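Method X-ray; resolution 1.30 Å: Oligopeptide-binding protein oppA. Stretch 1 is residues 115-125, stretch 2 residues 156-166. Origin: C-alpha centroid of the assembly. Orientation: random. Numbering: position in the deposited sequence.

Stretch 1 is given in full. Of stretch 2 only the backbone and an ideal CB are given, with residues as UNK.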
ATOM      1  N   THR A 115     -24.829  -1.003 -10.011  1.00  7.29           N
ATOM      2  CA  THR A 115     -25.914  -0.565  -9.130  1.00  7.94           C
ATOM      3  C   THR A 115     -25.448  -0.225  -7.726  1.00  7.12           C
ATOM      4  O   THR A 115     -24.357  -0.510  -7.318  1.00  7.25           O
ATOM      5  CB  THR A 115     -26.995  -1.723  -8.970  1.00  9.57           C
ATOM      6  OG1 THR A 115     -26.431  -2.787  -8.207  1.00 12.78           O
ATOM      7  CG2 THR A 115     -27.492  -2.200 -10.377  1.00 12.38           C
ATOM      8  N   ALA A 116     -26.363   0.332  -6.956  1.00  6.38           N
ATOM      9  CA  ALA A 116     -26.144   0.684  -5.530  1.00  6.14           C
ATOM     10  C   ALA A 116     -25.643  -0.561  -4.748  1.00  6.40           C
ATOM     11  O   ALA A 116     -24.718  -0.463  -3.949  1.00  6.05           O
ATOM     12  CB  ALA A 116     -27.486   1.227  -4.924  1.00  6.82           C
ATOM     13  N   LYS A 117     -26.254  -1.713  -4.993  1.00  6.18           N
ATOM     14  CA  LYS A 117     -25.828  -2.938  -4.324  1.00  6.01           C
ATOM     15  C   LYS A 117     -24.350  -3.345  -4.615  1.00  5.71           C
ATOM     16  O   LYS A 117     -23.688  -3.842  -3.756  1.00  5.73           O
ATOM     17  CB  LYS A 117     -26.775  -4.091  -4.722  1.00  6.14           C
ATOM     18  CG  LYS A 117     -26.378  -5.506  -4.182  1.00  6.60           C
ATOM     19  CD  LYS A 117     -26.266  -5.524  -2.619  1.00  6.36           C
ATOM     20  CE  LYS A 117     -25.894  -6.985  -2.166  1.00  6.88           C
ATOM     21  NZ  LYS A 117     -25.751  -6.969  -0.645  1.00  6.87           N
ATOM     22  N   ASP A 118     -23.872  -3.080  -5.843  1.00  5.47           N
ATOM     23  CA  ASP A 118     -22.446  -3.344  -6.197  1.00  5.79           C
ATOM     24  C   ASP A 118     -21.474  -2.543  -5.312  1.00  5.88           C
ATOM     25  O   ASP A 118     -20.430  -2.968  -5.035  1.00  5.85           O
ATOM     26  CB  ASP A 118     -22.221  -3.022  -7.685  1.00  5.55           C
ATOM     27  CG  ASP A 118     -22.999  -3.947  -8.621  1.00  5.69           C
ATOM     28  OD1 ASP A 118     -23.292  -5.058  -8.224  1.00  6.49           O
ATOM     29  OD2 ASP A 118     -23.294  -3.504  -9.687  1.00  6.95           O
ATOM     30  N   TYR A 119     -21.886  -1.322  -4.986  1.00  5.64           N
ATOM     31  CA  TYR A 119     -21.067  -0.480  -4.075  1.00  5.35           C
ATOM     32  C   TYR A 119     -21.054  -0.991  -2.609  1.00  5.56           C
ATOM     33  O   TYR A 119     -20.044  -1.110  -2.016  1.00  5.64           O
ATOM     34  CB  TYR A 119     -21.576   0.971  -4.179  1.00  5.41           C
ATOM     35  CG  TYR A 119     -20.744   1.888  -3.292  1.00  6.33           C
ATOM     36  CD1 TYR A 119     -19.363   2.108  -3.525  1.00  6.24           C
ATOM     37  CD2 TYR A 119     -21.317   2.477  -2.187  1.00  5.97           C
ATOM     38  CE1 TYR A 119     -18.609   2.936  -2.674  1.00  5.99           C
ATOM     39  CE2 TYR A 119     -20.577   3.305  -1.333  1.00  6.09           C
ATOM     40  CZ  TYR A 119     -19.225   3.510  -1.577  1.00  5.36           C
ATOM     41  OH  TYR A 119     -18.489   4.334  -0.728  1.00  6.30           O
ATOM     42  N   GLU A 120     -22.239  -1.273  -2.085  1.00  5.74           N
ATOM     43  CA  GLU A 120     -22.346  -1.885  -0.754  1.00  5.89           C
ATOM     44  C   GLU A 120     -21.599  -3.229  -0.711  1.00  5.46           C
ATOM     45  O   GLU A 120     -20.980  -3.557   0.273  1.00  5.74           O
ATOM     46  CB  GLU A 120     -23.863  -2.055  -0.394  1.00  5.78           C
ATOM     47  CG  GLU A 120     -24.058  -2.711   0.991  1.00  6.50           C
ATOM     48  CD  GLU A 120     -24.011  -4.260   0.996  1.00  6.30           C
ATOM     49  OE1 GLU A 120     -24.037  -4.877  -0.034  1.00  6.44           O
ATOM     50  OE2 GLU A 120     -23.968  -4.760   2.128  1.00  6.71           O
ATOM     51  N   PHE A 121     -21.645  -3.984  -1.812  1.00  5.38           N
ATOM     52  CA  PHE A 121     -21.003  -5.324  -1.790  1.00  5.36           C
ATOM     53  C   PHE A 121     -19.467  -5.252  -1.575  1.00  5.38           C
ATOM     54  O   PHE A 121     -18.943  -6.085  -0.905  1.00  5.48           O
ATOM     55  CB  PHE A 121     -21.375  -6.138  -3.068  1.00  5.50           C
ATOM     56  CG  PHE A 121     -20.942  -7.584  -2.992  1.00  5.61           C
ATOM     57  CD1 PHE A 121     -20.182  -8.131  -4.000  1.00  6.47           C
ATOM     58  CD2 PHE A 121     -21.286  -8.371  -1.910  1.00  7.20           C
ATOM     59  CE1 PHE A 121     -19.790  -9.442  -3.947  1.00  8.18           C
ATOM     60  CE2 PHE A 121     -20.882  -9.744  -1.848  1.00  8.54           C
ATOM     61  CZ  PHE A 121     -20.119 -10.231  -2.868  1.00  8.71           C
ATOM     62  N   THR A 122     -18.820  -4.197  -2.095  1.00  5.29           N
ATOM     63  CA  THR A 122     -17.383  -3.933  -1.779  1.00  5.41           C
ATOM     64  C   THR A 122     -17.157  -3.992  -0.223  1.00  5.16           C
ATOM     65  O   THR A 122     -16.235  -4.591   0.254  1.00  5.38           O
ATOM     66  CB  THR A 122     -17.036  -2.541  -2.259  1.00  5.27           C
ATOM     67  OG1 THR A 122     -17.139  -2.555  -3.720  1.00  5.65           O
ATOM     68  CG2 THR A 122     -15.596  -2.169  -1.828  1.00  6.49           C
ATOM     69  N   TYR A 123     -18.055  -3.360   0.536  1.00  5.14           N
ATOM     70  CA  TYR A 123     -17.905  -3.319   2.015  1.00  4.85           C
ATOM     71  C   TYR A 123     -17.986  -4.736   2.602  1.00  5.12           C
ATOM     72  O   TYR A 123     -17.273  -5.023   3.483  1.00  5.58           O
ATOM     73  CB  TYR A 123     -18.971  -2.445   2.652  1.00  4.96           C
ATOM     74  CG  TYR A 123     -18.738  -0.934   2.394  1.00  4.80           C
ATOM     75  CD1 TYR A 123     -19.181  -0.328   1.207  1.00  4.80           C
ATOM     76  CD2 TYR A 123     -18.020  -0.136   3.288  1.00  5.37           C
ATOM     77  CE1 TYR A 123     -18.987   1.039   0.951  1.00  4.71           C
ATOM     78  CE2 TYR A 123     -17.807   1.259   3.030  1.00  5.37           C
ATOM     79  CZ  TYR A 123     -18.327   1.824   1.891  1.00  4.86           C
ATOM     80  OH  TYR A 123     -18.092   3.169   1.672  1.00  5.62           O
ATOM     81  N   GLU A 124     -18.867  -5.572   2.068  1.00  5.51           N
ATOM     82  CA  GLU A 124     -18.987  -6.930   2.551  1.00  5.35           C
ATOM     83  C   GLU A 124     -17.725  -7.717   2.245  1.00  4.96           C
ATOM     84  O   GLU A 124     -17.311  -8.502   3.013  1.00  5.27           O
ATOM     85  CB  GLU A 124     -20.196  -7.654   1.907  1.00  5.59           C
ATOM     86  CG  GLU A 124     -21.594  -6.969   2.280  1.00  6.23           C
ATOM     87  CD  GLU A 124     -22.789  -7.759   1.839  1.00  6.37           C
ATOM     88  OE1 GLU A 124     -22.578  -8.842   1.405  1.00  7.03           O
ATOM     89  OE2 GLU A 124     -23.887  -7.229   1.896  1.00  6.55           O
ATOM     90  N   THR A 125     -17.111  -7.473   1.086  1.00  5.49           N
ATOM     91  CA  THR A 125     -15.883  -8.234   0.753  1.00  5.69           C
ATOM     92  C   THR A 125     -14.751  -8.007   1.755  1.00  5.87           C
ATOM     93  O   THR A 125     -13.959  -8.859   1.919  1.00  6.00           O
ATOM     94  CB  THR A 125     -15.373  -8.019  -0.685  1.00  5.66           C
ATOM     95  OG1 THR A 125     -14.845  -6.674  -0.844  1.00  5.85           O
ATOM     96  CG2 THR A 125     -16.447  -8.314  -1.735  1.00  6.80           C
ATOM     97  N   UNK A 156     -26.923  -7.213   8.335  1.00  8.30           N
ATOM     98  CA  UNK A 156     -26.788  -6.159   7.314  1.00  8.40           C
ATOM     99  C   UNK A 156     -25.910  -5.076   7.918  1.00  7.71           C
ATOM    100  O   UNK A 156     -25.613  -5.071   9.062  1.00  7.67           O
ATOM    101  CB  UNK A 156     -28.144  -5.600   6.880  1.00  8.40           C
ATOM    102  N   UNK A 157     -25.539  -4.179   7.025  1.00  7.19           N
ATOM    103  CA  UNK A 157     -24.797  -2.983   7.397  1.00  7.11           C
ATOM    104  C   UNK A 157     -25.824  -1.861   7.468  1.00  7.29           C
ATOM    105  O   UNK A 157     -26.232  -1.317   6.491  1.00  7.37           O
ATOM    106  CB  UNK A 157     -23.672  -2.670   6.409  1.00  7.11           C
ATOM    107  N   UNK A 158     -26.241  -1.584   8.681  1.00  6.66           N
ATOM    108  CA  UNK A 158     -27.376  -0.648   8.916  1.00  7.67           C
ATOM    109  C   UNK A 158     -27.151   0.782   8.368  1.00  7.68           C
ATOM    110  O   UNK A 158     -28.026   1.381   7.927  1.00  8.54           O
ATOM    111  CB  UNK A 158     -27.648  -0.558  10.419  1.00  7.67           C
ATOM    112  N   UNK A 159     -25.898   1.214   8.397  1.00  6.53           N
ATOM    113  CA  UNK A 159     -25.498   2.554   7.928  1.00  6.47           C
ATOM    114  C   UNK A 159     -25.403   2.739   6.438  1.00  6.55           C
ATOM    115  O   UNK A 159     -25.128   3.817   6.028  1.00  7.48           O
ATOM    116  CB  UNK A 159     -24.138   2.913   8.530  1.00  6.47           C
ATOM    117  N   UNK A 160     -25.586   1.686   5.671  1.00  6.32           N
ATOM    118  CA  UNK A 160     -25.589   1.826   4.198  1.00  6.51           C
ATOM    119  C   UNK A 160     -27.004   1.536   3.684  1.00  6.68           C
ATOM    120  O   UNK A 160     -27.468   0.434   3.814  1.00  8.32           O
ATOM    121  CB  UNK A 160     -24.573   0.884   3.548  1.00  6.51           C
ATOM    122  N   UNK A 161     -27.612   2.544   3.069  1.00  6.84           N
ATOM    123  CA  UNK A 161     -28.972   2.418   2.549  1.00  7.29           C
ATOM    124  C   UNK A 161     -29.032   2.955   1.105  1.00  7.36           C
ATOM    125  O   UNK A 161     -28.114   3.565   0.593  1.00  7.48           O
ATOM    126  CB  UNK A 161     -29.960   3.167   3.446  1.00  7.29           C
ATOM    127  N   UNK A 162     -30.175   2.681   0.491  1.00  8.21           N
ATOM    128  CA  UNK A 162     -30.338   2.876  -0.955  1.00  8.72           C
ATOM    129  C   UNK A 162     -31.588   3.710  -1.248  1.00  8.78           C
ATOM    130  O   UNK A 162     -32.669   3.164  -1.368  1.00  9.05           O
ATOM    131  CB  UNK A 162     -30.423   1.527  -1.672  1.00  8.72           C
ATOM    132  N   UNK A 163     -31.423   5.015  -1.410  1.00  8.99           N
ATOM    133  CA  UNK A 163     -32.575   5.894  -1.632  1.00  9.22           C
ATOM    134  C   UNK A 163     -33.381   5.556  -2.881  1.00  8.70           C
ATOM    135  O   UNK A 163     -34.511   5.925  -2.891  1.00  8.32           O
ATOM    136  CB  UNK A 163     -32.099   7.345  -1.725  1.00  9.22           C
ATOM    137  N   UNK A 164     -32.812   4.896  -3.884  1.00  8.36           N
ATOM    138  CA  UNK A 164     -33.581   4.478  -5.083  1.00  9.26           C
ATOM    139  C   UNK A 164     -33.478   2.968  -5.262  1.00  8.62           C
ATOM    140  O   UNK A 164     -33.523   2.482  -6.336  1.00  9.05           O
ATOM    141  CB  UNK A 164     -33.075   5.192  -6.338  1.00  9.26           C
ATOM    142  N   UNK A 165     -33.359   2.246  -4.166  1.00  8.34           N
ATOM    143  CA  UNK A 165     -33.303   0.778  -4.159  1.00  8.44           C
ATOM    144  C   UNK A 165     -31.947   0.201  -4.507  1.00  8.37           C
ATOM    145  O   UNK A 165     -31.083   0.843  -4.953  1.00  8.00           O
ATOM    146  CB  UNK A 165     -34.337   0.221  -5.139  1.00  8.44           C
ATOM    147  N   UNK A 166     -31.815  -1.091  -4.264  1.00  8.60           N
ATOM    148  CA  UNK A 166     -30.570  -1.847  -4.530  1.00  8.77           C
ATOM    149  C   UNK A 166     -30.166  -1.788  -5.991  1.00  8.63           C
ATOM    150  O   UNK A 166     -29.054  -1.817  -6.285  1.00  8.40           O
ATOM    151  CB  UNK A 166     -30.734  -3.309  -4.111  1.00  8.77           C
TER

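Stretch 1 enters its helix at Ala116, and the helix face turned to stretch 2 offers Ala116, Lys117, Glu120 and Tyr123, apolar in part but carrying a cluster of charge.

Position 156 points its CA-to-CB bond sideways with nothing of the helix near, so many residues would serve; it is Thr156. At 157 the bond points toward the helix, and the ideal CB lies 4.8 Å from Glu120 OE2. A long side chain could reach the aliphatic parts of Tyr123 and Glu124. The residue is Ile157, whose CD1 packs 3.8 Å from Tyr123 CB. Its backbone N donates to a water that in turn donates to Glu120 OE2, so the carboxylate is served without a polar side chain.

Positions 158 and 159 are the central pair of a type I turn, out of reach of the helix. Phi/psi of -60/-33 and -77/-5 are open to most residues, small polar ones and glycine being common in turns; they are Ser158 and Gly159.

Position 160 enters a short strand and points toward the helix, its ideal CB 4.4 Å from Glu120 CG, with the Tyr123 ring beyond. Leucine, methionine or a beta-branched aliphatic would suit. Ile160 sets CD1 over one ring face, 3.7 Å from the Tyr123 ring centroid, a CH-pi contact, while its CG2 lies 3.9 Å from Glu120 CG. The next position, 161, points away, as strand alternation predicts, and takes Thr161.

At 162 the bond points toward the helix again, and the ideal CB is 4.4 Å from Ala116 CB. The small alanine leaves room for a broad apolar group, aromatic or large aliphatic. Phe162 brings CD1 to 3.5 Å from Ala116 CB and turns its ring edge to Glu120, with CZ 3.6 Å from Glu120 CB.

Positions 163 and 164 make no contact; phi of -60° at 163 permits proline, and the residues are Pro163 and Asp164. At 165 phi is 80°, which favours glycine, and Gly165 O comes within 3.6 Å of Ala116 CB.

Position 166 is fixed first by its backbone: Lys117 N, in the first turn of the helix, donates to its O at 3.1 Å. The CA-to-CB bond runs sideways, with the ideal CB 4.1 Å from Lys117 CB, so an acid or a longer polar chain could follow the lysine. Glu166 does so: its OE1 lies 3.6 Å from Lys117 CD, and one water accepts from Lys117 NZ and donates to Glu166 OE2.

Stretch 2 (156-166) TISGITFPDGE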
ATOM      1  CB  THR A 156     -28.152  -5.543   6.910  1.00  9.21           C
ATOM      2  OG1 THR A 156     -28.643  -4.803   8.027  1.00 10.96           O
ATOM      3  CG2 THR A 156     -29.237  -6.636   6.562  1.00 10.92           C
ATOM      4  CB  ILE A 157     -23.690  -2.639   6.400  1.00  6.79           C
ATOM      5  CG1 ILE A 157     -22.683  -3.783   6.212  1.00  6.53           C
ATOM      6  CG2 ILE A 157     -22.950  -1.384   6.887  1.00  6.85           C
ATOM      7  CD1 ILE A 157     -21.759  -3.635   4.939  1.00  7.65           C
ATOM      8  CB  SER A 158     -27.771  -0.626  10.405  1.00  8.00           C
ATOM      9  OG  SER A 158     -26.770  -0.013  11.171  1.00 10.27           O
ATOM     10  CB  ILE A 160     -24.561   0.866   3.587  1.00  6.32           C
ATOM     11  CG1 ILE A 160     -23.141   1.226   4.118  1.00  6.32           C
ATOM     12  CG2 ILE A 160     -24.631   0.950   2.059  1.00  7.52           C
ATOM     13  CD1 ILE A 160     -21.969   0.376   3.541  1.00  9.07           C
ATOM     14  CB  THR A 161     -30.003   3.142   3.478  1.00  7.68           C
ATOM     15  OG1 THR A 161     -29.667   4.541   3.586  1.00  9.03           O
ATOM     16  CG2 THR A 161     -30.079   2.506   4.889  1.00  8.81           C
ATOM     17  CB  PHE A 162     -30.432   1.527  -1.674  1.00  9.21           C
ATOM     18  CG  PHE A 162     -29.349   0.543  -1.234  1.00  9.52           C
ATOM     19  CD1 PHE A 162     -28.021   0.796  -1.495  1.00 10.74           C
ATOM     20  CD2 PHE A 162     -29.670  -0.608  -0.543  1.00 11.51           C
ATOM     21  CE1 PHE A 162     -27.045  -0.118  -1.139  1.00 10.44           C
ATOM     22  CE2 PHE A 162     -28.691  -1.502  -0.156  1.00 11.95           C
ATOM     23  CZ  PHE A 162     -27.383  -1.245  -0.482  1.00 11.56           C
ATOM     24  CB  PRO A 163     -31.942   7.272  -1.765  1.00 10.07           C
ATOM     25  CG  PRO A 163     -30.626   7.201  -1.039  1.00 10.97           C
ATOM     26  CD  PRO A 163     -30.165   5.783  -1.182  1.00  9.01           C
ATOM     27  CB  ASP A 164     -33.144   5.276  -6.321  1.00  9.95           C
ATOM     28  CG  ASP A 164     -34.113   5.086  -7.522  1.00 11.72           C
ATOM     29  OD1 ASP A 164     -35.308   4.878  -7.339  1.00 11.87           O
ATOM     30  OD2 ASP A 164     -33.586   5.129  -8.639  1.00 15.51           O
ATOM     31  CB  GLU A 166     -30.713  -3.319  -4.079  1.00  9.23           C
ATOM     32  CG  GLU A 166     -30.627  -3.447  -2.543  1.00 12.30           C
ATOM     33  CD  GLU A 166     -30.250  -4.842  -2.028  1.00 13.36           C
ATOM     34  OE1 GLU A 166     -29.895  -5.666  -2.880  1.00 15.06           O
ATOM     35  OE2 GLU A 166     -30.305  -5.047  -0.816  1.00 15.65           O
TER
HETATM   36  O   HOH W   1     -28.136  -6.000   0.701  1.00 13.14           O
HETATM   37  O   HOH W   2     -25.792  -5.073   4.240  1.00 10.99           O
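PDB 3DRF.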